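Local coordinates for protein NRD1 (Saccharomyces cerevisiae, PDB 3CLJ) that binds the serine-phosphorylated C-terminal domain of RNA polymerase II through its CTD-interacting domain, as part of the Nrd1-Nab3-Sen1 transcription termination complex, at residues Lys41-Ser44 against Leu45-Asp48; Gly98-Ile101 against Gln102-Ser106; Glu118-Arg121 against Met122-Ile126; Ser136-Asn139 against Ala140-Ser143. One frame throughout, in Å; residues are numbered along the deposited sequence.

Interaction 1 of 4, residues Lys41-Ser44 against Leu45-Asp48; sequences KIIS and LIID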
ATOM      1  N   LYS A  41     -10.664   1.546  -9.135  1.00 46.69           N
ATOM      2  CA  LYS A  41      -9.581   2.106  -9.930  1.00 46.95           C
ATOM      3  C   LYS A  41      -8.511   2.901  -9.124  1.00 46.89           C
ATOM      4  O   LYS A  41      -7.418   3.160  -9.648  1.00 47.81           O
ATOM      5  CB  LYS A  41     -10.113   2.841 -11.191  1.00 47.55           C
ATOM      6  CG  LYS A  41     -10.740   4.207 -11.001  1.00 47.04           C
ATOM      7  CD  LYS A  41     -11.267   4.735 -12.370  1.00 45.68           C
ATOM      8  CE  LYS A  41     -12.056   6.062 -12.165  1.00 47.50           C
ATOM      9  NZ  LYS A  41     -12.668   6.762 -13.373  1.00 47.18           N
ATOM     10  N   ILE A  42      -8.831   3.290  -7.884  1.00 45.58           N
ATOM     11  CA  ILE A  42      -7.835   3.842  -6.954  1.00 44.41           C
ATOM     12  C   ILE A  42      -6.873   2.710  -6.539  1.00 44.71           C
ATOM     13  O   ILE A  42      -5.632   2.890  -6.551  1.00 44.79           O
ATOM     14  CB  ILE A  42      -8.500   4.477  -5.689  1.00 44.80           C
ATOM     15  CG1 ILE A  42      -9.233   5.810  -6.066  1.00 44.11           C
ATOM     16  CG2 ILE A  42      -7.464   4.565  -4.488  1.00 44.86           C
ATOM     17  CD1 ILE A  42     -10.479   6.147  -5.206  1.00 42.71           C
ATOM     18  N   ILE A  43      -7.455   1.561  -6.223  1.00 43.72           N
ATOM     19  CA  ILE A  43      -6.743   0.396  -5.710  1.00 44.66           C
ATOM     20  C   ILE A  43      -5.832  -0.225  -6.800  1.00 44.66           C
ATOM     21  O   ILE A  43      -4.635  -0.457  -6.535  1.00 45.72           O
ATOM     22  CB  ILE A  43      -7.749  -0.617  -5.028  1.00 45.04           C
ATOM     23  CG1 ILE A  43      -8.364   0.018  -3.737  1.00 42.93           C
ATOM     24  CG2 ILE A  43      -7.109  -2.012  -4.767  1.00 44.29           C
ATOM     25  CD1 ILE A  43      -7.395   0.126  -2.563  1.00 39.04           C
ATOM     26  N   SER A  44      -6.372  -0.415  -7.998  1.00 43.88           N
ATOM     27  CA  SER A  44      -5.579  -0.928  -9.141  1.00 44.46           C
ATOM     28  C   SER A  44      -4.387  -0.011  -9.428  1.00 44.90           C
ATOM     29  O   SER A  44      -3.238  -0.480  -9.533  1.00 45.26           O
ATOM     30  CB  SER A  44      -6.443  -1.226 -10.394  1.00 42.18           C
ATOM     31  OG  SER A  44      -6.695  -0.058 -11.158  1.00 45.07           O
ATOM     32  N   LEU A  45      -4.618   1.297  -9.432  1.00 46.02           N
ATOM     33  CA  LEU A  45      -3.508   2.216  -9.628  1.00 47.54           C
ATOM     34  C   LEU A  45      -2.391   2.151  -8.587  1.00 46.50           C
ATOM     35  O   LEU A  45      -1.212   2.157  -8.960  1.00 46.46           O
ATOM     36  CB  LEU A  45      -3.968   3.652  -9.906  1.00 48.26           C
ATOM     37  CG  LEU A  45      -2.869   4.673 -10.288  1.00 51.09           C
ATOM     38  CD1 LEU A  45      -2.048   4.246 -11.562  1.00 52.09           C
ATOM     39  CD2 LEU A  45      -3.461   6.118 -10.497  1.00 49.96           C
ATOM     40  N   ILE A  46      -2.742   2.073  -7.295  1.00 46.50           N
ATOM     41  CA  ILE A  46      -1.732   2.061  -6.251  1.00 45.02           C
ATOM     42  C   ILE A  46      -1.009   0.714  -6.206  1.00 44.25           C
ATOM     43  O   ILE A  46       0.151   0.660  -5.854  1.00 45.33           O
ATOM     44  CB  ILE A  46      -2.269   2.572  -4.846  1.00 45.93           C
ATOM     45  CG1 ILE A  46      -3.150   1.534  -4.115  1.00 42.74           C
ATOM     46  CG2 ILE A  46      -2.918   3.998  -5.000  1.00 41.48           C
ATOM     47  CD1 ILE A  46      -3.615   1.947  -2.688  1.00 45.17           C
ATOM     48  N   ILE A  47      -1.721  -0.350  -6.530  1.00 43.50           N
ATOM     49  CA  ILE A  47      -1.128  -1.699  -6.740  1.00 42.91           C
ATOM     50  C   ILE A  47      -0.079  -1.658  -7.849  1.00 42.56           C
ATOM     51  O   ILE A  47       1.052  -2.142  -7.692  1.00 43.47           O
ATOM     52  CB  ILE A  47      -2.218  -2.760  -7.048  1.00 42.51           C
ATOM     53  CG1 ILE A  47      -3.057  -3.030  -5.766  1.00 41.46           C
ATOM     54  CG2 ILE A  47      -1.582  -4.074  -7.513  1.00 41.58           C
ATOM     55  CD1 ILE A  47      -4.291  -3.904  -5.975  1.00 40.40           C
ATOM     56  N   ASP A  48      -0.461  -1.047  -8.966  1.00 42.51           N
ATOM     57  CA  ASP A  48       0.386  -0.964 -10.137  1.00 42.66           C
ATOM     58  C   ASP A  48       1.563  -0.011  -9.913  1.00 42.58           C
ATOM     59  O   ASP A  48       2.662  -0.224 -10.439  1.00 42.91           O
ATOM     60  CB  ASP A  48      -0.475  -0.568 -11.349  1.00 41.49           C
ATOM     61  CG  ASP A  48      -1.395  -1.718 -11.819  1.00 42.35           C
ATOM     62  OD1 ASP A  48      -1.134  -2.889 -11.464  1.00 44.23           O
ATOM     63  OD2 ASP A  48      -2.345  -1.494 -12.624  1.00 42.06           O
TER
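Ile47 N donates to Ile43 O at 2.9 Å, a bond that bends little at the hydrogen (164°). The side chain of Ile47 closes over the same carbonyl: with CG1 turned beside its own backbone N (chi1 -70°), that methylene rests 3.1 Å from Ile43 O, and CD1 runs on to meet the CG2 branch of Ile43 at 3.6 Å. Ile43 divides its two branches between two partners one helical turn on. While CG2 takes Ile47, CD1 at the end of the longer branch meets Ile46 CD1 at 4.2 Å, a looser touch of methyl on methyl. In the i to i+4 ladder, Ile46 N to Ile42 O and Asp48 N to Ser44 O are sound as well; the first rung, Leu45 N to Lys41 O, is weak at 3.4 Å. The carboxylate of Asp48 folds back over the Ser44 carbonyl, and its OD1 is held by a salt bridge to Arg51, one further turn along. This is a regular alpha-helix of the all-helical CID fold, packed against three others. Ile42 and Leu45 lean on helix 3-11, Leu45 reaching Phe6, Val7 and Leu10; Ile46 packs on Ile64, Ile65 and Ile68 of helix 58-77; and Ile43 packs on Ala93, Thr96 and Leu97 of helix 90-111, with Ile47 also on Thr96.

Interaction 2 of 4, residues Gly98-Ile101 against Gln102-Ser106; sequences GEVI and QELLS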
ATOM      1  N   GLY A  98      -5.265  -7.292  -0.222  1.00 43.86           N
ATOM      2  CA  GLY A  98      -4.879  -8.565   0.381  1.00 44.21           C
ATOM      3  C   GLY A  98      -4.550  -9.655  -0.650  1.00 44.02           C
ATOM      4  O   GLY A  98      -3.603 -10.458  -0.420  1.00 45.17           O
ATOM      5  N   GLU A  99      -5.293  -9.721  -1.772  1.00 44.34           N
ATOM      6  CA  GLU A  99      -4.963 -10.731  -2.784  0.50 44.49           C
ATOM      7  C   GLU A  99      -3.603 -10.540  -3.502  1.00 44.14           C
ATOM      8  O   GLU A  99      -3.062 -11.492  -4.013  1.00 43.76           O
ATOM      9  CB  GLU A  99      -6.133 -10.997  -3.747  0.50 45.21           C
ATOM     10  CG  GLU A  99      -7.377 -11.663  -3.080  0.50 46.97           C
ATOM     11  CD  GLU A  99      -7.052 -12.944  -2.288  0.50 51.64           C
ATOM     12  OE1 GLU A  99      -6.738 -13.983  -2.919  0.50 51.37           O
ATOM     13  OE2 GLU A  99      -7.102 -12.904  -1.028  0.50 52.60           O
ATOM     14  N   VAL A 100      -3.031  -9.331  -3.504  1.00 43.32           N
ATOM     15  CA  VAL A 100      -1.715  -9.086  -4.123  1.00 43.81           C
ATOM     16  C   VAL A 100      -0.599  -8.694  -3.154  1.00 43.63           C
ATOM     17  O   VAL A 100       0.539  -8.564  -3.589  1.00 43.70           O
ATOM     18  CB  VAL A 100      -1.744  -7.987  -5.246  1.00 42.92           C
ATOM     19  CG1 VAL A 100      -2.680  -8.449  -6.431  1.00 48.72           C
ATOM     20  CG2 VAL A 100      -2.116  -6.648  -4.626  1.00 42.96           C
ATOM     21  N   ILE A 101      -0.915  -8.498  -1.863  1.00 44.06           N
ATOM     22  CA  ILE A 101       0.074  -7.992  -0.927  1.00 44.22           C
ATOM     23  C   ILE A 101       1.372  -8.858  -0.795  1.00 46.06           C
ATOM     24  O   ILE A 101       2.454  -8.317  -0.574  1.00 44.74           O
ATOM     25  CB  ILE A 101      -0.534  -7.646   0.480  1.00 43.93           C
ATOM     26  CG1 ILE A 101       0.307  -6.585   1.159  1.00 41.03           C
ATOM     27  CG2 ILE A 101      -0.743  -8.896   1.390  1.00 41.45           C
ATOM     28  CD1 ILE A 101       0.526  -5.319   0.351  1.00 40.96           C
ATOM     29  N   GLN A 102       1.255 -10.190  -0.875  1.00 45.60           N
ATOM     30  CA  GLN A 102       2.458 -10.990  -0.815  1.00 46.04           C
ATOM     31  C   GLN A 102       3.373 -10.786  -2.026  1.00 45.37           C
ATOM     32  O   GLN A 102       4.604 -10.704  -1.852  1.00 44.76           O
ATOM     33  CB  GLN A 102       2.071 -12.435  -0.694  1.00 47.24           C
ATOM     34  CG  GLN A 102       1.415 -12.680   0.632  1.00 51.40           C
ATOM     35  CD  GLN A 102       0.891 -14.082   0.750  1.00 56.60           C
ATOM     36  OE1 GLN A 102      -0.318 -14.296   0.754  1.00 56.03           O
ATOM     37  NE2 GLN A 102       1.796 -15.052   0.780  1.00 58.14           N
ATOM     38  N   GLU A 103       2.779 -10.704  -3.230  1.00 44.65           N
ATOM     39  CA  GLU A 103       3.511 -10.334  -4.462  1.00 45.94           C
ATOM     40  C   GLU A 103       4.248  -8.994  -4.282  1.00 45.39           C
ATOM     41  O   GLU A 103       5.460  -8.846  -4.583  1.00 43.95           O
ATOM     42  CB  GLU A 103       2.549 -10.224  -5.661  1.00 46.67           C
ATOM     43  CG  GLU A 103       3.151  -9.593  -6.917  1.00 47.96           C
ATOM     44  CD  GLU A 103       2.105  -9.025  -7.870  1.00 48.49           C
ATOM     45  OE1 GLU A 103       0.914  -9.478  -7.821  1.00 50.48           O
ATOM     46  OE2 GLU A 103       2.501  -8.126  -8.662  1.00 46.68           O
ATOM     47  N   LEU A 104       3.490  -8.009  -3.804  1.00 45.01           N
ATOM     48  CA  LEU A 104       4.036  -6.676  -3.694  1.00 44.47           C
ATOM     49  C   LEU A 104       5.115  -6.621  -2.623  1.00 44.97           C
ATOM     50  O   LEU A 104       6.101  -5.940  -2.810  1.00 44.96           O
ATOM     51  CB  LEU A 104       2.930  -5.638  -3.365  1.00 42.81           C
ATOM     52  CG  LEU A 104       1.801  -5.486  -4.375  1.00 41.91           C
ATOM     53  CD1 LEU A 104       0.890  -4.304  -3.890  1.00 40.51           C
ATOM     54  CD2 LEU A 104       2.277  -5.302  -5.826  1.00 40.66           C
ATOM     55  N   LEU A 105       4.876  -7.238  -1.472  1.00 43.67           N
ATOM     56  CA  LEU A 105       5.913  -7.292  -0.414  1.00 44.41           C
ATOM     57  C   LEU A 105       7.191  -8.002  -0.815  1.00 44.65           C
ATOM     58  O   LEU A 105       8.277  -7.491  -0.552  1.00 45.16           O
ATOM     59  CB  LEU A 105       5.371  -8.016   0.841  1.00 43.89           C
ATOM     60  CG  LEU A 105       4.395  -7.154   1.662  1.00 42.50           C
ATOM     61  CD1 LEU A 105       3.461  -8.079   2.556  1.00 40.16           C
ATOM     62  CD2 LEU A 105       5.145  -6.070   2.485  1.00 40.00           C
ATOM     63  N   SER A 106       7.075  -9.207  -1.408  1.00 45.42           N
ATOM     64  CA  SER A 106       8.257  -9.960  -1.802  1.00 45.15           C
ATOM     65  C   SER A 106       9.115  -9.143  -2.745  1.00 44.69           C
ATOM     66  O   SER A 106      10.328  -9.097  -2.573  1.00 44.28           O
ATOM     67  CB  SER A 106       7.893 -11.333  -2.424  1.00 45.25           C
ATOM     68  OG  SER A 106       7.103 -12.019  -1.444  1.00 50.59           O
TER
HETATM   69  O   HOH W   1      -1.297 -11.848  -1.094  1.00 36.26           O
HETATM   70  O   HOH W   2       0.033 -11.985  -3.872  1.00 36.75           O
HETATM   71  O   HOH W   3      -0.578 -11.524  -6.440  1.00 37.10           O
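Ile101 and Leu105 form a ridge on one flank of the helix. Ile101 sets CG1 opposite its backbone N (chi1 -154°), which brings this methylene to Leu105 CD1 at 3.8 Å. Leu105 CG and CD1 also lie over the carbonyl oxygen of Ile101, which accepts the Leu105 N-H at 2.8 Å. A second ridge pairs Val100 with Leu104: CG2 of the valine lies against the CG-CD1 bond of the leucine, 3.9 Å from CD1. In the right-handed superhelical array of helices that is the CID fold, Leu104 meets helices 39-52 and 58-77; Leu105 also touches helix 58-77, at Leu62, but lies mostly beside Ile120, Leu124 and Trp127 of helix 114-130. With an alanine at Leu105, a gap is likely to open against those side chains and Ile101 CG1 to lose its cover. The helix is kinked where Gln102 N and Glu103 N lack bonds to the preceding turn, and water bridges the breach. One water accepts from Gln102 N and donates to Gly98 O at 2.8 Å; another joins Glu103 N to Glu99 O. Glu103 lies alongside Val100 and extends its carboxylate to a salt bridge with Arg51.

Interaction 3 of 4, residues Glu118-Arg121 against Met122-Ile126; sequences EKIR and MLLDI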
ATOM      1  N   GLU A 118      14.230  -2.925   6.466  1.00 48.20           N
ATOM      2  CA  GLU A 118      13.917  -2.869   7.906  1.00 47.96           C
ATOM      3  C   GLU A 118      12.680  -2.066   8.223  1.00 47.57           C
ATOM      4  O   GLU A 118      11.954  -2.375   9.155  1.00 47.55           O
ATOM      5  CB  GLU A 118      15.129  -2.724   8.863  0.50 48.69           C
ATOM      6  CG  GLU A 118      16.046  -4.031   8.911  0.50 50.69           C
ATOM      7  CD  GLU A 118      15.380  -5.376   9.422  0.50 52.54           C
ATOM      8  OE1 GLU A 118      15.264  -5.518  10.668  0.50 52.64           O
ATOM      9  OE2 GLU A 118      15.040  -6.305   8.600  0.50 50.14           O
ATOM     10  N   LYS A 119      12.444  -1.034   7.399  1.00 46.74           N
ATOM     11  CA  LYS A 119      11.237  -0.225   7.440  1.00 45.90           C
ATOM     12  C   LYS A 119      10.029  -1.031   6.940  1.00 45.64           C
ATOM     13  O   LYS A 119       8.909  -0.861   7.459  1.00 46.06           O
ATOM     14  CB  LYS A 119      11.426   1.080   6.619  1.00 44.66           C
ATOM     15  CG  LYS A 119      12.326   2.093   7.367  1.00 43.94           C
ATOM     16  CD  LYS A 119      12.928   3.171   6.446  1.00 45.30           C
ATOM     17  CE  LYS A 119      13.855   4.211   7.238  1.00 46.84           C
ATOM     18  NZ  LYS A 119      14.835   4.891   6.285  1.00 45.02           N
ATOM     19  N   ILE A 120      10.232  -1.877   5.934  1.00 45.01           N
ATOM     20  CA  ILE A 120       9.135  -2.793   5.536  1.00 44.97           C
ATOM     21  C   ILE A 120       8.772  -3.765   6.687  1.00 45.07           C
ATOM     22  O   ILE A 120       7.607  -3.921   7.033  1.00 47.00           O
ATOM     23  CB  ILE A 120       9.456  -3.570   4.222  1.00 46.00           C
ATOM     24  CG1 ILE A 120       9.630  -2.590   3.039  1.00 45.23           C
ATOM     25  CG2 ILE A 120       8.378  -4.740   3.978  1.00 44.21           C
ATOM     26  CD1 ILE A 120      10.239  -3.172   1.791  1.00 43.96           C
ATOM     27  N   ARG A 121       9.774  -4.380   7.301  1.00 45.94           N
ATOM     28  CA  ARG A 121       9.566  -5.216   8.498  1.00 46.57           C
ATOM     29  C   ARG A 121       8.710  -4.522   9.575  1.00 47.63           C
ATOM     30  O   ARG A 121       7.750  -5.122  10.063  1.00 47.03           O
ATOM     31  CB  ARG A 121      10.931  -5.685   9.004  1.00 46.75           C
ATOM     32  CG  ARG A 121      10.959  -7.046   9.713  0.50 48.68           C
ATOM     33  CD  ARG A 121      10.396  -7.017  11.144  0.50 49.35           C
ATOM     34  NE  ARG A 121      11.213  -7.760  12.101  0.50 47.74           N
ATOM     35  CZ  ARG A 121      11.994  -8.804  11.823  0.50 47.42           C
ATOM     36  NH1 ARG A 121      12.082  -9.292  10.604  0.50 49.00           N
ATOM     37  NH2 ARG A 121      12.707  -9.361  12.781  0.50 47.78           N
ATOM     38  N   MET A 122       9.000  -3.252   9.913  1.00 49.00           N
ATOM     39  CA  MET A 122       8.169  -2.546  10.909  1.00 48.61           C
ATOM     40  C   MET A 122       6.776  -2.292  10.477  1.00 47.82           C
ATOM     41  O   MET A 122       5.822  -2.407  11.249  1.00 48.25           O
ATOM     42  CB  MET A 122       8.743  -1.184  11.342  1.00 51.70           C
ATOM     43  CG  MET A 122       7.753  -0.466  12.361  1.00 52.31           C
ATOM     44  SD  MET A 122       7.598  -1.261  14.014  1.00 65.43           S
ATOM     45  CE  MET A 122       5.829  -1.472  14.122  1.00 55.56           C
ATOM     46  N   LEU A 123       6.632  -1.960   9.212  1.00 46.67           N
ATOM     47  CA  LEU A 123       5.339  -1.841   8.624  1.00 46.47           C
ATOM     48  C   LEU A 123       4.540  -3.152   8.685  1.00 46.17           C
ATOM     49  O   LEU A 123       3.318  -3.143   8.987  1.00 45.73           O
ATOM     50  CB  LEU A 123       5.543  -1.348   7.170  1.00 47.01           C
ATOM     51  CG  LEU A 123       4.450  -0.642   6.420  1.00 47.71           C
ATOM     52  CD1 LEU A 123       4.014   0.671   7.109  1.00 41.13           C
ATOM     53  CD2 LEU A 123       4.822  -0.485   4.900  1.00 43.97           C
ATOM     54  N   LEU A 124       5.197  -4.291   8.371  1.00 45.38           N
ATOM     55  CA  LEU A 124       4.575  -5.620   8.627  1.00 44.56           C
ATOM     56  C   LEU A 124       4.091  -5.777  10.061  1.00 44.52           C
ATOM     57  O   LEU A 124       3.039  -6.405  10.325  1.00 44.29           O
ATOM     58  CB  LEU A 124       5.540  -6.788   8.258  1.00 43.45           C
ATOM     59  CG  LEU A 124       5.700  -6.872   6.722  1.00 45.17           C
ATOM     60  CD1 LEU A 124       6.807  -7.838   6.279  1.00 44.31           C
ATOM     61  CD2 LEU A 124       4.310  -7.256   6.074  1.00 41.32           C
ATOM     62  N   ASP A 125       4.857  -5.227  11.007  1.00 44.90           N
ATOM     63  CA  ASP A 125       4.485  -5.339  12.426  1.00 45.98           C
ATOM     64  C   ASP A 125       3.245  -4.524  12.776  1.00 45.70           C
ATOM     65  O   ASP A 125       2.356  -4.979  13.508  1.00 46.07           O
ATOM     66  CB  ASP A 125       5.672  -4.969  13.321  1.00 46.43           C
ATOM     67  CG  ASP A 125       6.750  -6.055  13.321  1.00 50.23           C
ATOM     68  OD1 ASP A 125       6.447  -7.185  12.858  1.00 52.69           O
ATOM     69  OD2 ASP A 125       7.896  -5.794  13.786  1.00 53.21           O
ATOM     70  N   ILE A 126       3.178  -3.319  12.228  1.00 46.55           N
ATOM     71  CA  ILE A 126       1.975  -2.474  12.296  1.00 46.71           C
ATOM     72  C   ILE A 126       0.783  -3.149  11.594  1.00 46.50           C
ATOM     73  O   ILE A 126      -0.309  -3.191  12.158  1.00 48.26           O
ATOM     74  CB  ILE A 126       2.304  -1.062  11.714  1.00 47.08           C
ATOM     75  CG1 ILE A 126       3.164  -0.261  12.717  1.00 47.94           C
ATOM     76  CG2 ILE A 126       1.057  -0.282  11.265  1.00 48.91           C
ATOM     77  CD1 ILE A 126       4.090   0.629  11.952  1.00 52.75           C
TER
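Leu124 turns CG beside its own backbone N (chi1 -71°) and Ile120 sets its CG2 branch opposite N, which lays the two chains side by side, pointing the same way, with Ile120 CG2 meeting Leu124 CD1 at 4.2 Å. Leu124 N also donates to Ile120 O at 2.8 Å, the straightest of the backbone bonds joining the two halves (169°). Both apolar chains pack on Leu105 of helix 90-111, while Leu123 turns to Leu62 and Asp66 of helix 58-77. On the adjoining face of the helix, Asp125 CG likewise stands beside its backbone N (chi1 -73°), which turns the carboxylate back along the helix. In one of two Arg121 conformers, the bend at chi2 brings CD to 3.8 Å from Asp125 OD2, and chi3 turns the guanidinium away, leaving NE beyond a salt bridge; this approach is therefore uncertain. Asp125 OD1 pairs with Arg142 NE from the loop ahead of helix 144-149. An asparagine in place of Asp125 would probably leave Arg142 NE without its charged partner. The contact thus combines an apolar face toward the bundle with a polar edge, where the carboxylate is likely to offset the charge of Arg142 and perhaps that of Arg121.

Interaction 4 of 4, residues Ser136-Asn139 against Ala140-Ser143; sequences SYLN and AIRS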
ATOM      1  N   SER A 136      -3.888 -13.361   5.353  1.00 38.61           N
ATOM      2  CA  SER A 136      -2.579 -13.707   4.754  1.00 39.22           C
ATOM      3  C   SER A 136      -1.540 -14.099   5.788  1.00 37.50           C
ATOM      4  O   SER A 136      -1.417 -13.479   6.805  1.00 35.22           O
ATOM      5  CB  SER A 136      -2.028 -12.538   3.998  1.00 38.07           C
ATOM      6  OG  SER A 136      -2.803 -12.364   2.859  1.00 42.79           O
ATOM      7  N   TYR A 137      -0.800 -15.168   5.515  1.00 37.96           N
ATOM      8  CA  TYR A 137       0.330 -15.469   6.391  1.00 36.66           C
ATOM      9  C   TYR A 137       1.502 -14.622   5.895  1.00 35.55           C
ATOM     10  O   TYR A 137       2.012 -14.847   4.810  1.00 36.72           O
ATOM     11  CB  TYR A 137       0.653 -16.959   6.347  1.00 35.53           C
ATOM     12  CG  TYR A 137       1.835 -17.325   7.233  1.00 35.67           C
ATOM     13  CD1 TYR A 137       1.746 -17.190   8.626  1.00 32.08           C
ATOM     14  CD2 TYR A 137       3.037 -17.844   6.668  1.00 35.16           C
ATOM     15  CE1 TYR A 137       2.790 -17.536   9.457  1.00 34.15           C
ATOM     16  CE2 TYR A 137       4.106 -18.215   7.502  1.00 33.22           C
ATOM     17  CZ  TYR A 137       3.976 -18.049   8.893  1.00 32.42           C
ATOM     18  OH  TYR A 137       4.971 -18.402   9.735  1.00 29.73           O
ATOM     19  N   LEU A 138       1.921 -13.652   6.706  1.00 35.06           N
ATOM     20  CA  LEU A 138       2.943 -12.695   6.337  1.00 35.51           C
ATOM     21  C   LEU A 138       4.220 -12.905   7.199  1.00 35.91           C
ATOM     22  O   LEU A 138       5.212 -12.198   6.981  1.00 36.45           O
ATOM     23  CB  LEU A 138       2.440 -11.216   6.539  1.00 35.38           C
ATOM     24  CG  LEU A 138       1.300 -10.838   5.531  1.00 38.69           C
ATOM     25  CD1 LEU A 138       0.979  -9.347   5.595  1.00 39.01           C
ATOM     26  CD2 LEU A 138       1.612 -11.215   4.048  1.00 40.21           C
ATOM     27  N   ASN A 139       4.175 -13.839   8.148  1.00 33.18           N
ATOM     28  CA  ASN A 139       5.256 -13.992   9.086  1.00 34.45           C
ATOM     29  C   ASN A 139       6.577 -14.559   8.471  1.00 34.12           C
ATOM     30  O   ASN A 139       7.653 -14.319   9.018  1.00 34.98           O
ATOM     31  CB  ASN A 139       4.766 -14.802  10.276  1.00 31.37           C
ATOM     32  CG  ASN A 139       5.822 -15.000  11.372  1.00 34.88           C
ATOM     33  OD1 ASN A 139       6.195 -16.140  11.688  1.00 35.65           O
ATOM     34  ND2 ASN A 139       6.237 -13.916  12.002  1.00 33.34           N
ATOM     35  N   ALA A 140       6.470 -15.343   7.412  1.00 33.91           N
ATOM     36  CA  ALA A 140       7.638 -15.874   6.688  1.00 35.58           C
ATOM     37  C   ALA A 140       8.268 -14.745   5.824  1.00 36.65           C
ATOM     38  O   ALA A 140       9.470 -14.543   5.892  1.00 36.95           O
ATOM     39  CB  ALA A 140       7.266 -17.090   5.841  1.00 34.23           C
ATOM     40  N   ILE A 141       7.431 -13.964   5.136  1.00 37.77           N
ATOM     41  CA  ILE A 141       7.852 -12.801   4.366  1.00 41.11           C
ATOM     42  C   ILE A 141       8.564 -11.787   5.264  1.00 41.33           C
ATOM     43  O   ILE A 141       9.565 -11.202   4.877  1.00 39.94           O
ATOM     44  CB  ILE A 141       6.659 -12.166   3.623  1.00 41.83           C
ATOM     45  CG1 ILE A 141       6.173 -13.097   2.531  1.00 46.08           C
ATOM     46  CG2 ILE A 141       7.001 -10.778   3.049  1.00 44.98           C
ATOM     47  CD1 ILE A 141       4.759 -12.711   2.002  1.00 50.90           C
ATOM     48  N   ARG A 142       8.066 -11.643   6.490  1.00 41.84           N
ATOM     49  CA  ARG A 142       8.656 -10.776   7.463  1.00 42.83           C
ATOM     50  C   ARG A 142      10.101 -11.161   7.864  1.00 42.91           C
ATOM     51  O   ARG A 142      10.882 -10.312   8.279  1.00 42.66           O
ATOM     52  CB  ARG A 142       7.732 -10.734   8.694  1.00 43.96           C
ATOM     53  CG  ARG A 142       8.025  -9.648   9.701  1.00 45.43           C
ATOM     54  CD  ARG A 142       8.106 -10.255  11.056  1.00 52.13           C
ATOM     55  NE  ARG A 142       8.314  -9.263  12.119  1.00 57.16           N
ATOM     56  CZ  ARG A 142       8.714  -9.546  13.367  1.00 60.93           C
ATOM     57  NH1 ARG A 142       8.967 -10.801  13.743  1.00 60.70           N
ATOM     58  NH2 ARG A 142       8.866  -8.566  14.265  1.00 58.98           N
ATOM     59  N   SER A 143      10.489 -12.426   7.768  1.00 43.74           N
ATOM     60  CA  SER A 143      11.844 -12.792   8.264  1.00 43.96           C
ATOM     61  C   SER A 143      13.012 -12.227   7.398  1.00 43.89           C
ATOM     62  O   SER A 143      12.869 -12.046   6.164  1.00 43.07           O
ATOM     63  CB  SER A 143      11.962 -14.294   8.504  1.00 43.91           C
ATOM     64  OG  SER A 143      11.773 -14.971   7.299  1.00 43.15           O
TER
HETATM   65  O   HOH W   4       4.753 -15.248   4.884  1.00 27.67           O
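A type I beta turn from Ala140 to Ser143 closes the loop between helix 114-130 and helix 144-149, and Ser143 stands at the N-cap position of the latter. Ala140 O takes both N-H and hydroxyl of Ser143, N at 3.0 Å and OG at 2.7 Å, the hydroxyl arriving in the carbonyl plane. The turn is tied back to the residues before it by one direct bond, Arg142 N to Leu138 O at 2.9 Å. A water provides a second tie, donating to Tyr137 O at 2.8 Å and accepting from Ile141 N. Tyr137 holds CG anti to its N (chi1 179°), which swings the ring forward until Asn139 N stands 4.0 Å above its centre. CE2 of the same ring also approaches Ala140 CB, at 3.7 Å. On the inner side, the CD2 methyl of Leu138 and CD1 of Ile141 meet at 4.0 Å, their chains running at a slant to one another. Arg142 sets its CB against the carbonyls of Leu138 and Asn139, then leads its guanidinium away to a salt bridge with Asp125. The loop lies across two helices of the bundle: Leu138 and Ile141 both rest on Gln102 of helix 90-111, Ile141 also meets Ile109 there, and Leu138 and Arg142 pack on Leu124 of helix 114-130.

Interaction 2 occupies the middle of the set, touching each of the other three. Its Val100 CG2 meets Ile47 CD1 of interaction 1 at 3.8 Å, Leu105 CD1 meets Leu124 CD2 of interaction 3 at 3.7 Å, and Gln102 CG meets Ile141 CD1 of interaction 4 at 3.6 Å. Interactions 3 and 4, with centres about 11 Å apart, are joined by charge as well as packing, through the salt bridge of Asp125 OD1 with Arg142 NE at 2.9 Å. Interaction 1 lies across the chain's centre from interactions 3 and 4, its nearest atoms about 12 Å from either. Together they trace a path through the CTD-interacting domain from helix 39-52 to the loop before helix 144-149.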